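Local coordinates for protein eukaryotic translation initiation factor 4 gamma 2 (Homo sapiens, PDB 4IUL) that probably works in translation initiation as an eIF4G-family factor, through an all-helical MIF4G domain of HEAT repeats that interacts with eIF4A, at residues K72-Y77 with I156-E161; Y77-L82 with G163-I168; R125-Y130 with I147-M152; K178-K183 with L196-Q201. All coordinates share one frame; numbering follows the deposited sequence.

Interaction 1 of 4, residues K72-Y77 with I156-E161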
# COMPACT_ATOMS: atom_id res chain seq x y z
N LYS A 72 1.21 1.23 -10.85
CA LYS A 72 0.32 2.15 -11.56
C LYS A 72 -1.12 1.70 -11.39
O LYS A 72 -2.05 2.51 -11.46
CB LYS A 72 0.67 2.21 -13.05
CG LYS A 72 1.99 2.89 -13.34
CD LYS A 72 2.36 2.87 -14.82
CE LYS A 72 3.72 3.53 -15.04
NZ LYS A 72 4.17 3.48 -16.46
N TYR A 73 -1.32 0.41 -11.16
CA TYR A 73 -2.66 -0.12 -10.98
C TYR A 73 -3.04 -0.41 -9.52
O TYR A 73 -3.97 -1.17 -9.28
CB TYR A 73 -2.85 -1.39 -11.81
CG TYR A 73 -3.07 -1.14 -13.28
CD1 TYR A 73 -3.79 -0.03 -13.72
CD2 TYR A 73 -2.61 -2.04 -14.24
CE1 TYR A 73 -4.05 0.18 -15.07
CE2 TYR A 73 -2.86 -1.85 -15.60
CZ TYR A 73 -3.58 -0.73 -16.00
OH TYR A 73 -3.84 -0.53 -17.34
N SER A 74 -2.34 0.20 -8.57
CA SER A 74 -2.63 0.00 -7.14
C SER A 74 -4.14 0.07 -6.91
O SER A 74 -4.75 -0.82 -6.31
CB SER A 74 -1.96 1.08 -6.29
OG SER A 74 -0.57 0.91 -6.22
N SER A 75 -4.71 1.17 -7.40
CA SER A 75 -6.13 1.45 -7.30
C SER A 75 -6.97 0.24 -7.74
O SER A 75 -7.91 -0.15 -7.05
CB SER A 75 -6.43 2.67 -8.18
OG SER A 75 -7.80 2.99 -8.18
N LEU A 76 -6.63 -0.33 -8.89
CA LEU A 76 -7.34 -1.48 -9.42
C LEU A 76 -7.24 -2.69 -8.51
O LEU A 76 -8.25 -3.35 -8.23
CB LEU A 76 -6.80 -1.87 -10.80
CG LEU A 76 -7.65 -1.58 -12.03
CD1 LEU A 76 -7.57 -0.09 -12.39
CD2 LEU A 76 -7.16 -2.44 -13.18
N TYR A 77 -6.03 -3.01 -8.06
CA TYR A 77 -5.82 -4.16 -7.20
C TYR A 77 -6.47 -3.96 -5.83
O TYR A 77 -6.96 -4.91 -5.22
CB TYR A 77 -4.32 -4.46 -7.05
CG TYR A 77 -3.64 -4.72 -8.38
CD1 TYR A 77 -4.15 -5.66 -9.28
CD2 TYR A 77 -2.52 -3.99 -8.77
CE1 TYR A 77 -3.57 -5.85 -10.53
CE2 TYR A 77 -1.93 -4.17 -10.01
CZ TYR A 77 -2.46 -5.10 -10.89
OH TYR A 77 -1.90 -5.25 -12.14
N ILE A 156 4.43 1.61 -0.83
CA ILE A 156 3.72 2.63 -0.06
C ILE A 156 2.44 3.11 -0.75
O ILE A 156 1.43 3.32 -0.09
CB ILE A 156 4.64 3.83 0.23
CG1 ILE A 156 5.76 3.38 1.18
CG2 ILE A 156 3.84 4.97 0.85
CD1 ILE A 156 6.80 4.43 1.45
N LYS A 157 2.48 3.26 -2.07
CA LYS A 157 1.32 3.70 -2.84
C LYS A 157 0.17 2.68 -2.77
O LYS A 157 -1.00 3.05 -2.72
CB LYS A 157 1.71 3.93 -4.30
CG LYS A 157 0.58 4.36 -5.23
CD LYS A 157 1.09 4.50 -6.67
CE LYS A 157 -0.02 4.83 -7.66
NZ LYS A 157 -0.71 6.11 -7.29
N PHE A 158 0.52 1.39 -2.77
CA PHE A 158 -0.50 0.35 -2.69
C PHE A 158 -1.12 0.35 -1.29
O PHE A 158 -2.33 0.16 -1.13
CB PHE A 158 0.12 -1.02 -3.02
CG PHE A 158 -0.87 -2.16 -3.02
CD1 PHE A 158 -2.09 -2.03 -3.67
CD2 PHE A 158 -0.58 -3.35 -2.37
CE1 PHE A 158 -3.02 -3.09 -3.66
CE2 PHE A 158 -1.49 -4.41 -2.36
CZ PHE A 158 -2.72 -4.27 -3.01
N ILE A 159 -0.29 0.59 -0.27
CA ILE A 159 -0.77 0.65 1.10
C ILE A 159 -1.75 1.82 1.22
O ILE A 159 -2.83 1.68 1.81
CB ILE A 159 0.41 0.82 2.08
CG1 ILE A 159 1.21 -0.49 2.15
CG2 ILE A 159 -0.09 1.20 3.47
CD1 ILE A 159 2.57 -0.38 2.86
N GLY A 160 -1.39 2.96 0.66
CA GLY A 160 -2.27 4.11 0.70
C GLY A 160 -3.64 3.76 0.13
O GLY A 160 -4.67 4.06 0.74
N GLU A 161 -3.66 3.12 -1.04
CA GLU A 161 -4.92 2.76 -1.69
C GLU A 161 -5.79 1.79 -0.89
O GLU A 161 -7.01 1.83 -0.98
CB GLU A 161 -4.65 2.19 -3.09
CG GLU A 161 -4.23 3.23 -4.12
CD GLU A 161 -5.28 4.30 -4.35
OE1 GLU A 161 -5.01 5.48 -4.02
OE2 GLU A 161 -6.38 3.98 -4.85
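The hydroxyl OG of S74 is gripped by one hydrogen bond, to the backbone O of P71, which ties the first turn of helix 74-87 to the residues just before it. With chi1 at -72°, OG lies beside its backbone N, and its other close neighbours in helix 141-163 are atoms of K157 and F158 at packing distance. It sits over the backbone of helix 141-163, 3.6 Å from F158 CA, while K157 CG passes alongside at 3.8 Å from the same OG. Because serine is small, the two backbones come close, with S74 CA 4.9 Å from F158 CA. F158 projects with CG anti to its backbone N, at chi1 -177°, and the edge of its ring reaches the carbonyl of S74, CE1 lying 3.9 Å from S74 O. The same CE1 meets Y77 CB at 3.9 Å, one turn further along helix 74-87. E161 completes the contact from the next turn of its helix. Its CG packs against S74 CB at 3.8 Å, and a bend at chi2 (-61°) lays the carboxylate along S75, where OE2 stands 3.5 Å from S75 CA. A negative charge beside the first turn of a helix may be favoured by the helix dipole. An alanine at E161 would remove the CG packing on S74 CB and the carboxylate beside S75, and would probably loosen this side of the contact. L116 of helix 107-127 and A67 of helix 53-69 also touch F158. Such close packing of helices distant in sequence through a small residue fits the HEAT-repeat solenoid of the MIF4G domain.

Interaction 2 of 4, residues Y77-L82 with G163-I168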
# COMPACT_ATOMS: atom_id res chain seq x y z
N TYR A 77 -6.03 -3.01 -8.06
CA TYR A 77 -5.82 -4.16 -7.20
C TYR A 77 -6.47 -3.96 -5.83
O TYR A 77 -6.96 -4.91 -5.22
CB TYR A 77 -4.32 -4.46 -7.05
CG TYR A 77 -3.64 -4.72 -8.38
CD1 TYR A 77 -4.15 -5.66 -9.28
CD2 TYR A 77 -2.52 -3.99 -8.77
CE1 TYR A 77 -3.57 -5.85 -10.53
CE2 TYR A 77 -1.93 -4.17 -10.01
CZ TYR A 77 -2.46 -5.10 -10.89
OH TYR A 77 -1.90 -5.25 -12.14
N ALA A 78 -6.49 -2.71 -5.36
CA ALA A 78 -7.10 -2.40 -4.07
C ALA A 78 -8.59 -2.70 -4.12
O ALA A 78 -9.18 -3.17 -3.15
CB ALA A 78 -6.86 -0.94 -3.71
N GLN A 79 -9.21 -2.43 -5.27
CA GLN A 79 -10.63 -2.67 -5.45
C GLN A 79 -10.89 -4.18 -5.49
O GLN A 79 -11.92 -4.66 -5.01
CB GLN A 79 -11.12 -2.02 -6.74
CG GLN A 79 -12.63 -1.80 -6.81
CD GLN A 79 -13.14 -0.86 -5.72
OE1 GLN A 79 -12.62 0.24 -5.53
NE2 GLN A 79 -14.18 -1.29 -5.02
N LEU A 80 -9.95 -4.92 -6.05
CA LEU A 80 -10.08 -6.37 -6.13
C LEU A 80 -10.05 -6.96 -4.71
O LEU A 80 -10.81 -7.88 -4.38
CB LEU A 80 -8.94 -6.95 -6.97
CG LEU A 80 -8.98 -8.44 -7.28
CD1 LEU A 80 -10.23 -8.79 -8.08
CD2 LEU A 80 -7.72 -8.80 -8.07
N CYS A 81 -9.19 -6.41 -3.86
CA CYS A 81 -9.09 -6.87 -2.48
C CYS A 81 -10.39 -6.57 -1.71
O CYS A 81 -10.83 -7.38 -0.88
CB CYS A 81 -7.89 -6.23 -1.78
SG CYS A 81 -6.27 -6.87 -2.38
N LEU A 82 -11.01 -5.43 -2.00
CA LEU A 82 -12.26 -5.05 -1.34
C LEU A 82 -13.37 -6.07 -1.61
O LEU A 82 -14.06 -6.50 -0.69
CB LEU A 82 -12.72 -3.67 -1.80
CG LEU A 82 -14.12 -3.22 -1.33
CD1 LEU A 82 -14.20 -3.23 0.20
CD2 LEU A 82 -14.41 -1.82 -1.88
N GLY A 163 -5.67 1.56 2.52
CA GLY A 163 -6.14 2.31 3.68
C GLY A 163 -7.41 3.09 3.36
O GLY A 163 -8.32 3.19 4.17
N LYS A 164 -7.45 3.64 2.15
CA LYS A 164 -8.60 4.40 1.69
C LYS A 164 -9.90 3.59 1.75
O LYS A 164 -10.98 4.15 1.91
CB LYS A 164 -8.33 4.89 0.27
CG LYS A 164 -9.42 5.70 -0.40
CD LYS A 164 -8.87 6.31 -1.70
CE LYS A 164 -9.98 6.70 -2.66
NZ LYS A 164 -10.66 5.50 -3.25
N LEU A 165 -9.80 2.27 1.64
CA LEU A 165 -10.97 1.38 1.67
C LEU A 165 -11.08 0.64 3.00
O LEU A 165 -11.84 -0.32 3.13
CB LEU A 165 -10.87 0.36 0.53
CG LEU A 165 -10.72 0.93 -0.89
CD1 LEU A 165 -10.35 -0.18 -1.86
CD2 LEU A 165 -12.02 1.58 -1.31
N ASP A 166 -10.31 1.10 3.99
CA ASP A 166 -10.26 0.53 5.33
C ASP A 166 -9.79 -0.92 5.36
O ASP A 166 -10.21 -1.70 6.22
CB ASP A 166 -11.63 0.66 6.02
CG ASP A 166 -11.51 0.73 7.56
OD1 ASP A 166 -10.68 1.54 8.05
OD2 ASP A 166 -12.23 -0.00 8.27
N LEU A 167 -8.89 -1.27 4.44
CA LEU A 167 -8.34 -2.63 4.36
C LEU A 167 -7.06 -2.83 5.19
O LEU A 167 -6.64 -3.97 5.40
CB LEU A 167 -8.13 -3.02 2.89
CG LEU A 167 -9.46 -3.20 2.14
CD1 LEU A 167 -9.23 -3.50 0.65
CD2 LEU A 167 -10.25 -4.33 2.80
N ILE A 168 -6.43 -1.74 5.63
CA ILE A 168 -5.26 -1.80 6.50
C ILE A 168 -5.44 -0.70 7.54
O ILE A 168 -6.26 0.20 7.35
CB ILE A 168 -3.90 -1.64 5.74
CG1 ILE A 168 -3.93 -0.42 4.82
CG2 ILE A 168 -3.55 -2.93 5.00
CD1 ILE A 168 -3.58 0.88 5.52
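L82 and L165 cross at about a right angle and meet tip to tip, L82 CD2 lying 4.2 Å from L165 CD2. L82 has CG anti to its backbone N, whereas L165 has CG anti to its carbonyl carbon. The other branch of L165 runs onto the helix backbone, with CD1 3.5 Å from A78 O, and rests beside the methyl of A78, CB to CD1 being 4.0 Å. L167 approaches the same turn of helix 74-87 from the direction of C81: its CD1 is 3.9 Å from C81 CB and 3.7 Å from L82 N. Both leucines of the loop thus place a CD1 methyl against the A78 carbonyl oxygen, which is already engaged by the L82 backbone N within the helix, so that methyl groups cover a satisfied peptide bond. L162 of helix 141-163 and R109 of helix 107-127 also touch L167, which is buried, while L165 stays partly exposed. D166, between them, turns its carboxylate elsewhere and forms a salt bridge with R209 through OD1. Its positive phi of 62° lets the chain reverse and present the leucines before and after it to one helix. The D166 N to G163 O bond, 2.9 Å long, closes a type I turn from G163 to D166, and L167 N bonds back to L162 O. Together these make a Schellman motif, with D166 as the C-prime residue, ending helix 141-163.

Interaction 3 of 4, residues R125-Y130 with I147-M152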
# COMPACT_ATOMS: atom_id res chain seq x y z
N ARG A 125 14.26 -3.49 4.30
CA ARG A 125 15.57 -4.10 4.45
C ARG A 125 16.38 -4.06 3.15
O ARG A 125 17.61 -3.98 3.18
CB ARG A 125 15.43 -5.56 4.91
CG ARG A 125 15.27 -5.72 6.41
CD ARG A 125 15.50 -7.17 6.85
NE ARG A 125 14.43 -8.05 6.41
CZ ARG A 125 13.23 -8.12 6.99
NH1 ARG A 125 12.97 -7.36 8.04
NH2 ARG A 125 12.30 -8.94 6.52
N ASN A 126 15.69 -4.10 2.02
CA ASN A 126 16.35 -4.05 0.72
C ASN A 126 16.97 -2.69 0.44
O ASN A 126 17.96 -2.59 -0.29
CB ASN A 126 15.35 -4.41 -0.38
CG ASN A 126 14.98 -5.89 -0.38
OD1 ASN A 126 15.21 -6.60 0.61
ND2 ASN A 126 14.39 -6.36 -1.48
N VAL A 127 16.39 -1.63 1.01
CA VAL A 127 16.89 -0.27 0.81
C VAL A 127 18.11 0.01 1.68
O VAL A 127 19.07 0.64 1.23
CB VAL A 127 15.79 0.78 1.13
CG1 VAL A 127 16.41 2.17 1.31
CG2 VAL A 127 14.77 0.81 0.00
N ASP A 128 18.08 -0.45 2.93
CA ASP A 128 19.19 -0.22 3.85
C ASP A 128 20.23 -1.34 3.78
O ASP A 128 21.04 -1.50 4.70
CB ASP A 128 18.65 -0.10 5.28
CG ASP A 128 17.59 0.97 5.41
OD1 ASP A 128 17.84 2.12 4.98
OD2 ASP A 128 16.50 0.67 5.96
N VAL A 129 20.22 -2.10 2.69
CA VAL A 129 21.16 -3.20 2.51
C VAL A 129 22.60 -2.72 2.32
O VAL A 129 23.55 -3.48 2.54
CB VAL A 129 20.78 -4.06 1.28
CG1 VAL A 129 20.94 -3.25 0.01
CG2 VAL A 129 21.64 -5.31 1.23
N TYR A 130 22.75 -1.47 1.91
CA TYR A 130 24.08 -0.91 1.70
C TYR A 130 24.39 0.15 2.75
O TYR A 130 25.52 0.65 2.83
CB TYR A 130 24.17 -0.29 0.30
CG TYR A 130 23.91 -1.27 -0.83
CD1 TYR A 130 24.72 -2.40 -1.00
CD2 TYR A 130 22.85 -1.08 -1.71
CE1 TYR A 130 24.49 -3.30 -2.03
CE2 TYR A 130 22.60 -1.98 -2.75
CZ TYR A 130 23.42 -3.09 -2.90
OH TYR A 130 23.18 -3.98 -3.93
N ILE A 147 16.85 0.72 -7.62
CA ILE A 147 15.71 -0.10 -7.99
C ILE A 147 14.88 -0.43 -6.75
O ILE A 147 13.65 -0.41 -6.80
CB ILE A 147 16.17 -1.41 -8.68
CG1 ILE A 147 16.65 -1.09 -10.10
CG2 ILE A 147 15.03 -2.41 -8.73
CD1 ILE A 147 17.21 -2.28 -10.84
N ALA A 148 15.55 -0.71 -5.64
CA ALA A 148 14.87 -1.04 -4.39
C ALA A 148 14.13 0.19 -3.86
O ALA A 148 13.10 0.08 -3.20
CB ALA A 148 15.86 -1.53 -3.36
N LYS A 149 14.68 1.36 -4.16
CA LYS A 149 14.08 2.62 -3.74
C LYS A 149 12.76 2.80 -4.49
O LYS A 149 11.80 3.36 -3.97
CB LYS A 149 15.04 3.78 -4.04
CG LYS A 149 14.84 5.02 -3.19
CD LYS A 149 15.37 4.81 -1.77
CE LYS A 149 15.24 6.10 -0.95
NZ LYS A 149 15.78 5.96 0.43
N ILE A 150 12.72 2.31 -5.73
CA ILE A 150 11.51 2.41 -6.54
C ILE A 150 10.46 1.38 -6.11
O ILE A 150 9.26 1.62 -6.25
CB ILE A 150 11.83 2.21 -8.04
CG1 ILE A 150 12.81 3.28 -8.51
CG2 ILE A 150 10.55 2.29 -8.85
CD1 ILE A 150 13.24 3.13 -9.96
N LYS A 151 10.90 0.24 -5.59
CA LYS A 151 9.97 -0.79 -5.13
C LYS A 151 9.26 -0.32 -3.85
O LYS A 151 8.07 -0.55 -3.68
CB LYS A 151 10.70 -2.11 -4.84
CG LYS A 151 11.17 -2.86 -6.09
CD LYS A 151 10.01 -3.15 -7.04
CE LYS A 151 10.46 -3.97 -8.24
NZ LYS A 151 11.53 -3.30 -9.02
N MET A 152 10.02 0.33 -2.98
CA MET A 152 9.49 0.84 -1.71
C MET A 152 8.37 1.85 -1.95
O MET A 152 7.37 1.85 -1.23
CB MET A 152 10.62 1.49 -0.90
CG MET A 152 10.22 1.94 0.50
SD MET A 152 9.91 0.55 1.63
CE MET A 152 8.13 0.33 1.44
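The phenol ring of Y130 carries V129 CG1 on one face, 3.3 Å above the ring plane and displaced toward the rim, and its side chain also touches E141, Q144 and R145 of helix 141-163. N126, whose amide is also flat, contributes through its CB, which meets A148 CB at 4.2 Å. V127 carries the main contact: CG2 packs on A148 and M152, CG1 on K149. CG2, anti to the carbonyl carbon, lies over the backbone of helix 141-163, 3.7 Å from A148 O, and reaches M152 CB at 4.3 Å. CG1 is crossed obliquely by K149, whose chain bends at chi2 (74°) and brings NZ to 3.9 Å from CG1. The A148 methyl fits against the backbone of N126, with A148 CB 3.9 Å from N126 O. An alanine at V127 would probably lose the packing on the A148 carbonyl and on the K149 chain. D128 turns to K184 for its salt bridge, its OD1 remaining 6.3 Å from K149 NZ. The two segments are therefore joined by van der Waals contact, while the charge pairing of D128 is made with another part of the chain.

Interaction 4 of 4, residues K178-K183 with L196-Q201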
# COMPACT_ATOMS: atom_id res chain seq x y z
N LYS A 178 6.53 8.24 8.20
CA LYS A 178 7.78 8.44 8.93
C LYS A 178 9.01 8.19 8.08
O LYS A 178 9.99 8.93 8.17
CB LYS A 178 7.83 7.55 10.17
CG LYS A 178 9.10 7.72 10.98
CD LYS A 178 9.05 7.00 12.32
CE LYS A 178 10.31 7.28 13.13
NZ LYS A 178 10.30 6.57 14.44
N THR A 179 8.98 7.14 7.26
CA THR A 179 10.13 6.82 6.43
C THR A 179 10.30 7.82 5.28
O THR A 179 11.42 8.10 4.86
CB THR A 179 10.04 5.39 5.84
OG1 THR A 179 8.91 5.30 4.96
CG2 THR A 179 9.88 4.37 6.95
N LEU A 180 9.20 8.37 4.79
CA LEU A 180 9.25 9.33 3.70
C LEU A 180 9.79 10.70 4.12
O LEU A 180 10.42 11.38 3.32
CB LEU A 180 7.87 9.49 3.05
CG LEU A 180 7.31 8.28 2.30
CD1 LEU A 180 6.00 8.67 1.61
CD2 LEU A 180 8.33 7.80 1.26
N LEU A 181 9.55 11.09 5.37
CA LEU A 181 10.01 12.37 5.88
C LEU A 181 11.39 12.30 6.54
O LEU A 181 12.03 13.33 6.77
CB LEU A 181 9.02 12.93 6.91
CG LEU A 181 7.74 13.60 6.41
CD1 LEU A 181 6.83 13.90 7.59
CD2 LEU A 181 8.09 14.88 5.66
N GLU A 182 11.84 11.09 6.85
CA GLU A 182 13.14 10.90 7.49
C GLU A 182 14.28 11.33 6.57
O GLU A 182 14.27 11.05 5.37
CB GLU A 182 13.33 9.44 7.89
CG GLU A 182 14.69 9.14 8.51
CD GLU A 182 14.87 7.68 8.85
OE1 GLU A 182 14.84 6.84 7.92
OE2 GLU A 182 15.03 7.36 10.05
N LYS A 183 15.27 12.00 7.16
CA LYS A 183 16.42 12.48 6.42
C LYS A 183 17.67 11.62 6.65
O LYS A 183 18.35 11.75 7.67
CB LYS A 183 16.72 13.93 6.81
CG LYS A 183 17.99 14.49 6.20
CD LYS A 183 17.96 14.43 4.69
CE LYS A 183 19.25 14.97 4.11
NZ LYS A 183 19.22 14.92 2.63
N LEU A 196 9.12 12.97 -1.41
CA LEU A 196 8.21 13.98 -0.90
C LEU A 196 6.92 14.05 -1.72
O LEU A 196 5.87 14.39 -1.19
CB LEU A 196 8.90 15.35 -0.89
CG LEU A 196 9.89 15.55 0.26
CD1 LEU A 196 10.63 16.88 0.10
CD2 LEU A 196 9.13 15.52 1.57
N GLU A 197 7.01 13.72 -3.00
CA GLU A 197 5.83 13.74 -3.86
C GLU A 197 4.88 12.62 -3.46
O GLU A 197 3.66 12.77 -3.51
CB GLU A 197 6.23 13.59 -5.33
CG GLU A 197 5.13 13.97 -6.31
CD GLU A 197 5.47 13.61 -7.75
OE1 GLU A 197 6.66 13.73 -8.14
OE2 GLU A 197 4.55 13.22 -8.50
N CYS A 198 5.45 11.48 -3.07
CA CYS A 198 4.66 10.33 -2.64
C CYS A 198 3.94 10.70 -1.34
O CYS A 198 2.75 10.42 -1.19
CB CYS A 198 5.59 9.13 -2.41
SG CYS A 198 4.79 7.55 -2.00
N LEU A 199 4.66 11.34 -0.43
CA LEU A 199 4.10 11.76 0.86
C LEU A 199 2.85 12.61 0.67
O LEU A 199 1.84 12.40 1.34
CB LEU A 199 5.13 12.54 1.66
CG LEU A 199 4.60 13.24 2.92
CD1 LEU A 199 4.13 12.20 3.93
CD2 LEU A 199 5.69 14.10 3.52
N CYS A 200 2.90 13.56 -0.25
CA CYS A 200 1.74 14.41 -0.49
C CYS A 200 0.58 13.58 -1.05
O CYS A 200 -0.58 13.88 -0.77
CB CYS A 200 2.10 15.55 -1.44
SG CYS A 200 3.20 16.79 -0.69
N GLN A 201 0.89 12.54 -1.81
CA GLN A 201 -0.14 11.67 -2.37
C GLN A 201 -0.86 10.98 -1.22
O GLN A 201 -2.08 11.06 -1.10
CB GLN A 201 0.50 10.62 -3.28
CG GLN A 201 -0.51 9.70 -3.93
CD GLN A 201 -1.44 10.44 -4.87
OE1 GLN A 201 -1.02 10.87 -5.95
NE2 GLN A 201 -2.69 10.62 -4.46
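Apolar packing supplies the whole of the contact between the end of helix 170-181 and helix 193-210, and leucines dominate it. L181 and L199 cross at about a right angle, and their CD2 atoms approach to 3.3 Å, tighter than usual for two methyl groups. The branch point of L181 is also near, its CG lying 3.6 Å from L199 CD2, so the L199 methyl presses on the CG-CD2 bond of L181. L196, one turn earlier in its helix, starts away from the interface but brings its tip back, CD2 lying 4.3 Å from L181 CD2. L180 instead meets backbone: its CG is anti to the carbonyl carbon (chi1 -67°), and the CD1 branch points into helix 193-210, 3.6 Å from L199 N. The same CD1 has sulphur next to it, C198 SG being 4.0 Å away. This single methyl therefore packs on both main chain and side chain of the opposing helix.

Polar interactions are directed outward from the interface. The carbonyl O of L181, at the end of its helix, accepts a hydrogen bond from R225 NH2, and K183 NZ binds V187 O in the following loop. E197, facing away from the leucines, forms a salt bridge with R238.

Further helices enclose the contact. L153 and I156 of helix 141-163 touch L180, and I156 reaches C198 as well. Y222 of helix 216-227 lies on L181, and helix 237-251 packs on C200, so that helix 193-210 sits between helices 170-181 and 237-251.

Helix 141-163 takes part in interactions 1 and 3, and the loop that follows it supplies one side of interaction 2. Interactions 1 and 2 share Y77 and helix 74-87 and also touch each other, E161 CB packing on A78 CB, so they form one continuous interface near the centre of the chain. Interaction 3 lies nearer the surface and is nested in sequence inside the loops closed by both. Interaction 4 is more fully buried; it meets interaction 1 through I156. Chemistry follows place: leucines dominate interactions 2 and 4, a serine and a carboxylate mark interaction 1, and interaction 3 mixes small methyls with a lysine chain.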